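Local coordinates for protein eukaryotic translation initiation factor 2D (PDB 5W2F) that delivers tRNA to the P-site of the eukaryotic ribosome independently of GTP, here represented by its C-terminal part, at residues V129-S141 with V156-V168. Sequence-based numbering, arbitrary orientation.
Sequences VRNLEAYGLDPYS and VNPAPGAKDSLQV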
ATOM      1  N   VAL A 129       1.482  12.534 -15.101  1.00 16.43           N
ATOM      2  CA  VAL A 129       0.868  11.417 -14.381  1.00 17.01           C
ATOM      3  C   VAL A 129       1.930  10.630 -13.637  1.00 16.05           C
ATOM      4  O   VAL A 129       2.818  10.039 -14.268  1.00 17.87           O
ATOM      5  CB  VAL A 129       0.083  10.492 -15.327  1.00 17.92           C
ATOM      6  CG1 VAL A 129      -0.725   9.474 -14.514  1.00 19.69           C
ATOM      7  CG2 VAL A 129      -0.814  11.308 -16.260  1.00 19.00           C
ATOM      8  N   ARG A 130       1.834  10.645 -12.301  1.00 15.91           N
ATOM      9  CA  ARG A 130       2.788  10.011 -11.399  1.00 16.76           C
ATOM     10  C   ARG A 130       2.131   8.825 -10.681  1.00 16.45           C
ATOM     11  O   ARG A 130       0.943   8.854 -10.397  1.00 16.76           O
ATOM     12  CB  ARG A 130       3.197  11.075 -10.335  1.00 19.52           C
ATOM     13  CG  ARG A 130       4.092  10.588  -9.208  1.00 22.46           C
ATOM     14  CD  ARG A 130       4.367  11.705  -8.223  1.00 21.16           C
ATOM     15  NE  ARG A 130       5.210  12.746  -8.826  1.00 19.85           N
ATOM     16  CZ  ARG A 130       6.522  12.877  -8.677  1.00 21.11           C
ATOM     17  NH1 ARG A 130       7.217  12.064  -7.907  1.00 22.40           N
ATOM     18  NH2 ARG A 130       7.150  13.839  -9.326  1.00 21.01           N
ATOM     19  N   ASN A 131       2.949   7.815 -10.376  1.00 16.37           N
ATOM     20  CA  ASN A 131       2.607   6.634  -9.576  1.00 17.98           C
ATOM     21  C   ASN A 131       1.813   5.566 -10.294  1.00 18.21           C
ATOM     22  O   ASN A 131       1.199   4.711  -9.661  1.00 18.54           O
ATOM     23  CB  ASN A 131       1.958   6.999  -8.233  1.00 17.89           C
ATOM     24  CG  ASN A 131       2.936   7.576  -7.273  1.00 19.64           C
ATOM     25  OD1 ASN A 131       4.124   7.207  -7.261  1.00 24.49           O
ATOM     26  ND2 ASN A 131       2.446   8.455  -6.419  1.00 20.36           N
ATOM     27  N   LEU A 132       1.884   5.542 -11.618  1.00 17.57           N
ATOM     28  CA  LEU A 132       1.204   4.492 -12.349  1.00 17.23           C
ATOM     29  C   LEU A 132       1.728   3.121 -11.939  1.00 16.93           C
ATOM     30  O   LEU A 132       0.949   2.172 -11.825  1.00 16.83           O
ATOM     31  CB  LEU A 132       1.366   4.685 -13.855  1.00 17.44           C
ATOM     32  CG  LEU A 132       0.601   5.885 -14.424  1.00 18.36           C
ATOM     33  CD1 LEU A 132       1.123   6.227 -15.814  1.00 19.82           C
ATOM     34  CD2 LEU A 132      -0.890   5.615 -14.463  1.00 19.36           C
ATOM     35  N   GLU A 133       3.038   3.007 -11.718  1.00 17.32           N
ATOM     36  CA  GLU A 133       3.636   1.716 -11.408  1.00 18.45           C
ATOM     37  C   GLU A 133       3.154   1.188 -10.053  1.00 17.76           C
ATOM     38  O   GLU A 133       3.143  -0.009  -9.834  1.00 18.10           O
ATOM     39  CB  GLU A 133       5.168   1.806 -11.459  1.00 20.78           C
ATOM     40  CG  GLU A 133       5.715   2.195 -12.855  1.00 23.96           C
ATOM     41  CD  GLU A 133       7.093   2.941 -12.871  1.00 31.95           C
ATOM     42  OE1 GLU A 133       7.294   4.012 -12.240  1.00 32.46           O
ATOM     43  OE2 GLU A 133       8.010   2.470 -13.555  1.00 38.89           O
ATOM     44  N   ALA A 134       2.728   2.071  -9.155  1.00 17.25           N
ATOM     45  CA  ALA A 134       2.180   1.652  -7.856  1.00 17.74           C
ATOM     46  C   ALA A 134       0.909   0.832  -7.998  1.00 17.47           C
ATOM     47  O   ALA A 134       0.514   0.117  -7.072  1.00 18.40           O
ATOM     48  CB  ALA A 134       1.923   2.862  -6.976  1.00 19.62           C
ATOM     49  N   TYR A 135       0.266   0.943  -9.160  1.00 16.19           N
ATOM     50  CA  TYR A 135      -0.965   0.215  -9.479  1.00 17.20           C
ATOM     51  C   TYR A 135      -0.748  -0.834 -10.558  1.00 17.14           C
ATOM     52  O   TYR A 135      -1.717  -1.376 -11.107  1.00 19.11           O
ATOM     53  CB  TYR A 135      -2.094   1.191  -9.845  1.00 18.05           C
ATOM     54  CG  TYR A 135      -2.435   2.015  -8.646  1.00 18.34           C
ATOM     55  CD1 TYR A 135      -1.666   3.117  -8.287  1.00 18.69           C
ATOM     56  CD2 TYR A 135      -3.504   1.674  -7.820  1.00 19.65           C
ATOM     57  CE1 TYR A 135      -1.927   3.827  -7.123  1.00 19.61           C
ATOM     58  CE2 TYR A 135      -3.765   2.398  -6.674  1.00 19.74           C
ATOM     59  CZ  TYR A 135      -2.982   3.472  -6.328  1.00 18.66           C
ATOM     60  OH  TYR A 135      -3.268   4.169  -5.185  1.00 21.93           O
ATOM     61  N   GLY A 136       0.515  -1.185 -10.808  1.00 17.01           N
ATOM     62  CA  GLY A 136       0.826  -2.199 -11.790  1.00 17.54           C
ATOM     63  C   GLY A 136       0.667  -1.808 -13.233  1.00 16.85           C
ATOM     64  O   GLY A 136       0.593  -2.683 -14.099  1.00 19.52           O
ATOM     65  N   LEU A 137       0.684  -0.505 -13.500  1.00 17.95           N
ATOM     66  CA  LEU A 137       0.545  -0.003 -14.857  1.00 18.42           C
ATOM     67  C   LEU A 137       1.918   0.418 -15.387  1.00 19.65           C
ATOM     68  O   LEU A 137       2.698   1.031 -14.691  1.00 20.30           O
ATOM     69  CB  LEU A 137      -0.412   1.185 -14.891  1.00 18.47           C
ATOM     70  CG  LEU A 137      -1.852   0.854 -14.502  1.00 20.18           C
ATOM     71  CD1 LEU A 137      -2.668   2.126 -14.399  1.00 22.41           C
ATOM     72  CD2 LEU A 137      -2.499  -0.119 -15.485  1.00 22.12           C
ATOM     73  N   ASP A 138       2.173   0.055 -16.635  1.00 19.74           N
ATOM     74  CA  ASP A 138       3.443   0.338 -17.312  1.00 21.24           C
ATOM     75  C   ASP A 138       3.342   1.728 -17.923  1.00 21.66           C
ATOM     76  O   ASP A 138       2.539   1.928 -18.814  1.00 22.26           O
ATOM     77  CB  ASP A 138       3.714  -0.721 -18.393  1.00 24.32           C
ATOM     78  CG  ASP A 138       5.037  -0.525 -19.124  1.00 28.92           C
ATOM     79  OD1 ASP A 138       5.757   0.461 -18.876  1.00 25.80           O
ATOM     80  OD2 ASP A 138       5.359  -1.407 -19.937  1.00 32.53           O
ATOM     81  N   PRO A 139       4.173   2.679 -17.467  1.00 21.21           N
ATOM     82  CA  PRO A 139       4.112   4.010 -18.065  1.00 20.98           C
ATOM     83  C   PRO A 139       4.269   4.030 -19.595  1.00 22.74           C
ATOM     84  O   PRO A 139       3.620   4.845 -20.256  1.00 22.63           O
ATOM     85  CB  PRO A 139       5.236   4.765 -17.357  1.00 23.08           C
ATOM     86  CG  PRO A 139       5.333   4.105 -16.029  1.00 23.16           C
ATOM     87  CD  PRO A 139       5.113   2.654 -16.332  1.00 22.90           C
ATOM     88  N   TYR A 140       5.098   3.140 -20.160  1.00 22.52           N
ATOM     89  CA  TYR A 140       5.260   3.129 -21.621  1.00 22.73           C
ATOM     90  C   TYR A 140       3.964   2.696 -22.324  1.00 22.48           C
ATOM     91  O   TYR A 140       3.608   3.216 -23.391  1.00 26.17           O
ATOM     92  CB  TYR A 140       6.498   2.305 -22.043  1.00 24.72           C
ATOM     93  CG  TYR A 140       7.796   3.068 -21.768  1.00 26.35           C
ATOM     94  CD1 TYR A 140       8.245   4.004 -22.656  1.00 27.13           C
ATOM     95  CD2 TYR A 140       8.540   2.882 -20.592  1.00 28.68           C
ATOM     96  CE1 TYR A 140       9.390   4.742 -22.418  1.00 30.40           C
ATOM     97  CE2 TYR A 140       9.708   3.627 -20.348  1.00 30.59           C
ATOM     98  CZ  TYR A 140      10.123   4.553 -21.275  1.00 30.82           C
ATOM     99  OH  TYR A 140      11.268   5.331 -21.097  1.00 38.42           O
ATOM    100  N   SER A 141       3.272   1.725 -21.741  1.00 24.07           N
ATOM    101  CA  SER A 141       1.980   1.293 -22.264  1.00 24.81           C
ATOM    102  C   SER A 141       0.916   2.381 -22.144  1.00 22.86           C
ATOM    103  O   SER A 141       0.200   2.707 -23.098  1.00 26.15           O
ATOM    104  CB  SER A 141       1.505   0.056 -21.539  1.00 27.17           C
ATOM    105  OG  SER A 141       0.232  -0.305 -21.988  1.00 31.15           O
ATOM    106  N   VAL A 156       7.703   9.497 -21.658  1.00 22.48           N
ATOM    107  CA  VAL A 156       7.952   8.925 -20.343  1.00 22.53           C
ATOM    108  C   VAL A 156       9.313   9.406 -19.869  1.00 24.28           C
ATOM    109  O   VAL A 156      10.301   9.311 -20.595  1.00 28.62           O
ATOM    110  CB  VAL A 156       7.940   7.400 -20.400  1.00 24.80           C
ATOM    111  CG1 VAL A 156       8.304   6.805 -19.049  1.00 26.41           C
ATOM    112  CG2 VAL A 156       6.603   6.905 -20.914  1.00 25.28           C
ATOM    113  N   ASN A 157       9.356   9.900 -18.641  1.00 27.75           N
ATOM    114  CA  ASN A 157      10.570  10.476 -18.057  1.00 31.29           C
ATOM    115  C   ASN A 157      10.627  10.121 -16.580  1.00 29.11           C
ATOM    116  O   ASN A 157       9.591   9.797 -15.962  1.00 23.41           O
ATOM    117  CB  ASN A 157      10.554  12.013 -18.111  1.00 39.13           C
ATOM    118  CG  ASN A 157      10.409  12.573 -19.506  1.00 47.20           C
ATOM    119  OD1 ASN A 157       9.597  13.467 -19.748  1.00 52.67           O
ATOM    120  ND2 ASN A 157      11.208  12.072 -20.421  1.00 50.71           N
ATOM    121  N   PRO A 158      11.815  10.232 -15.970  1.00 30.45           N
ATOM    122  CA  PRO A 158      11.875  10.075 -14.510  1.00 28.77           C
ATOM    123  C   PRO A 158      11.041  11.135 -13.801  1.00 27.65           C
ATOM    124  O   PRO A 158      11.047  12.303 -14.193  1.00 31.20           O
ATOM    125  CB  PRO A 158      13.363  10.253 -14.197  1.00 33.14           C
ATOM    126  CG  PRO A 158      14.052   9.910 -15.464  1.00 37.73           C
ATOM    127  CD  PRO A 158      13.154  10.418 -16.548  1.00 36.82           C
ATOM    128  N   ALA A 159      10.297  10.714 -12.786  1.00 23.86           N
ATOM    129  CA  ALA A 159       9.506  11.625 -11.993  1.00 23.25           C
ATOM    130  C   ALA A 159      10.417  12.260 -10.957  1.00 23.41           C
ATOM    131  O   ALA A 159      11.066  11.560 -10.215  1.00 25.46           O
ATOM    132  CB  ALA A 159       8.386  10.892 -11.310  1.00 23.85           C
ATOM    133  N   PRO A 160      10.476  13.595 -10.909  1.00 23.72           N
ATOM    134  CA  PRO A 160      11.340  14.225  -9.902  1.00 24.50           C
ATOM    135  C   PRO A 160      10.880  13.918  -8.485  1.00 24.48           C
ATOM    136  O   PRO A 160       9.669  13.929  -8.198  1.00 24.81           O
ATOM    137  CB  PRO A 160      11.232  15.719 -10.207  1.00 25.82           C
ATOM    138  CG  PRO A 160      10.019  15.869 -11.037  1.00 30.47           C
ATOM    139  CD  PRO A 160       9.792  14.580 -11.758  1.00 23.72           C
ATOM    140  N   GLY A 161      11.833  13.591  -7.623  1.00 26.22           N
ATOM    141  CA  GLY A 161      11.526  13.332  -6.229  1.00 26.85           C
ATOM    142  C   GLY A 161      12.345  12.196  -5.698  1.00 28.58           C
ATOM    143  O   GLY A 161      13.307  11.766  -6.333  1.00 33.55           O
ATOM    144  N   ALA A 162      11.941  11.699  -4.535  1.00 32.12           N
ATOM    145  CA  ALA A 162      12.688  10.662  -3.820  1.00 36.05           C
ATOM    146  C   ALA A 162      12.544   9.282  -4.477  1.00 32.29           C
ATOM    147  O   ALA A 162      13.522   8.537  -4.607  1.00 36.86           O
ATOM    148  CB  ALA A 162      12.231  10.622  -2.363  1.00 38.95           C
ATOM    149  N   LYS A 163      11.329   8.939  -4.895  1.00 32.44           N
ATOM    150  CA  LYS A 163      11.051   7.593  -5.421  1.00 31.00           C
ATOM    151  C   LYS A 163      11.607   7.417  -6.829  1.00 34.58           C
ATOM    152  O   LYS A 163      11.448   8.302  -7.674  1.00 37.45           O
ATOM    153  CB  LYS A 163       9.550   7.336  -5.454  1.00 34.17           C
ATOM    154  CG  LYS A 163       9.151   5.886  -5.702  1.00 37.79           C
ATOM    155  CD  LYS A 163       7.661   5.761  -6.005  1.00 40.90           C
ATOM    156  CE  LYS A 163       6.799   6.361  -4.916  1.00 39.22           C
ATOM    157  NZ  LYS A 163       5.414   5.871  -5.029  1.00 35.14           N
ATOM    158  N   ASP A 164      12.200   6.255  -7.088  1.00 31.62           N
ATOM    159  CA  ASP A 164      12.686   5.916  -8.426  1.00 33.98           C
ATOM    160  C   ASP A 164      11.531   5.394  -9.271  1.00 34.07           C
ATOM    161  O   ASP A 164      11.308   4.186  -9.400  1.00 40.76           O
ATOM    162  CB  ASP A 164      13.812   4.889  -8.341  1.00 36.69           C
ATOM    163  CG  ASP A 164      14.483   4.622  -9.687  1.00 44.97           C
ATOM    164  OD1 ASP A 164      14.308   5.419 -10.628  1.00 50.52           O
ATOM    165  OD2 ASP A 164      15.204   3.606  -9.801  1.00 55.45           O
ATOM    166  N   SER A 165      10.807   6.337  -9.853  1.00 29.47           N
ATOM    167  CA  SER A 165       9.612   6.063 -10.608  1.00 27.76           C
ATOM    168  C   SER A 165       9.599   6.904 -11.886  1.00 25.81           C
ATOM    169  O   SER A 165      10.329   7.888 -12.029  1.00 27.24           O
ATOM    170  CB  SER A 165       8.363   6.361  -9.758  1.00 29.78           C
ATOM    171  OG  SER A 165       8.102   7.771  -9.658  1.00 34.34           O
ATOM    172  N   LEU A 166       8.772   6.471 -12.812  1.00 23.18           N
ATOM    173  CA  LEU A 166       8.592   7.137 -14.087  1.00 22.68           C
ATOM    174  C   LEU A 166       7.238   7.808 -14.107  1.00 21.25           C
ATOM    175  O   LEU A 166       6.279   7.332 -13.487  1.00 23.40           O
ATOM    176  CB  LEU A 166       8.627   6.118 -15.207  1.00 23.71           C
ATOM    177  CG  LEU A 166       9.943   5.341 -15.341  1.00 26.79           C
ATOM    178  CD1 LEU A 166       9.741   4.255 -16.374  1.00 31.36           C
ATOM    179  CD2 LEU A 166      11.069   6.273 -15.702  1.00 29.96           C
ATOM    180  N   GLN A 167       7.171   8.899 -14.842  1.00 19.05           N
ATOM    181  CA  GLN A 167       5.912   9.595 -15.067  1.00 18.53           C
ATOM    182  C   GLN A 167       5.640   9.699 -16.566  1.00 19.43           C
ATOM    183  O   GLN A 167       6.558   9.636 -17.401  1.00 21.02           O
ATOM    184  CB  GLN A 167       5.934  10.993 -14.445  1.00 20.79           C
ATOM    185  CG  GLN A 167       6.991  11.918 -15.014  1.00 21.13           C
ATOM    186  CD  GLN A 167       7.008  13.229 -14.281  1.00 21.63           C
ATOM    187  OE1 GLN A 167       6.591  13.307 -13.129  1.00 23.48           O
ATOM    188  NE2 GLN A 167       7.532  14.234 -14.906  1.00 24.94           N
ATOM    189  N   VAL A 168       4.365   9.822 -16.904  1.00 18.74           N
ATOM    190  CA  VAL A 168       3.930  10.070 -18.258  1.00 19.04           C
ATOM    191  C   VAL A 168       3.576  11.541 -18.389  1.00 19.93           C
ATOM    192  O   VAL A 168       2.860  12.083 -17.556  1.00 19.87           O
ATOM    193  CB  VAL A 168       2.720   9.204 -18.615  1.00 20.85           C
ATOM    194  CG1 VAL A 168       2.187   9.515 -20.004  1.00 22.20           C
ATOM    195  CG2 VAL A 168       3.063   7.730 -18.467  1.00 20.36           C
TER
HETATM  196  O   HOH W   1       3.408   7.266 -13.570  1.00 20.09           O
HETATM  197  O   HOH W   2       6.139  15.485 -11.663  1.00 25.27           O
HETATM  198  O   HOH W   3       9.948  10.510  -7.820  1.00 37.78           O
HETATM  199  O   HOH W   4       5.720   8.110 -10.957  1.00 26.54           O
HETATM  200  O   HOH W   5       5.068   5.071 -11.429  1.00 26.36           O
HETATM  201  O   HOH W   6       8.463   3.012  -9.582  1.00 45.19           O
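Val129 and Val168 form an antiparallel hydrogen-bonded pair, Val129 N to Val168 O 2.9 Å, joining strands 124-130 and 166-171 of the SUI1 domain sheet. Beyond this pair water enters between the backbones: water 1 accepts from Leu132 N and lies within hydrogen-bonding distance of Val129 O and Leu166 O. The Arg130 side chain leaves with CG anti to the backbone N (chi1 174°) and bends at chi3, bringing its guanidinium to the loop 159-165. There NH2 donates in plane to a lone pair of Pro160 O (2.8 Å), NH1 adds a weak bond to the same oxygen, and Ala159 CB covers one face. Asn131 OD1 receives Lys163 NZ at 2.9 Å from above its amide plane, while ND2 is held by Pro112 O. Glu133 OE1 accepts an almost straight bond from Leu166 N (2.9 Å, 177°) on its syn side. At the start of helix 139-150, capped by Asp138, Pro139 packs its CB on Val168 CG2 (3.8 Å) and its CG on Leu166 CB. Tyr140 lays one ring face over Val156 CB, a CH-pi contact 3.9 Å from the centroid. Where strands 124-130 and 166-171 stop bonding to each other, side chains and waters thus satisfy backbone groups such as Pro160 O and Leu166 N, while apolar contacts seat the helix start against the sheet.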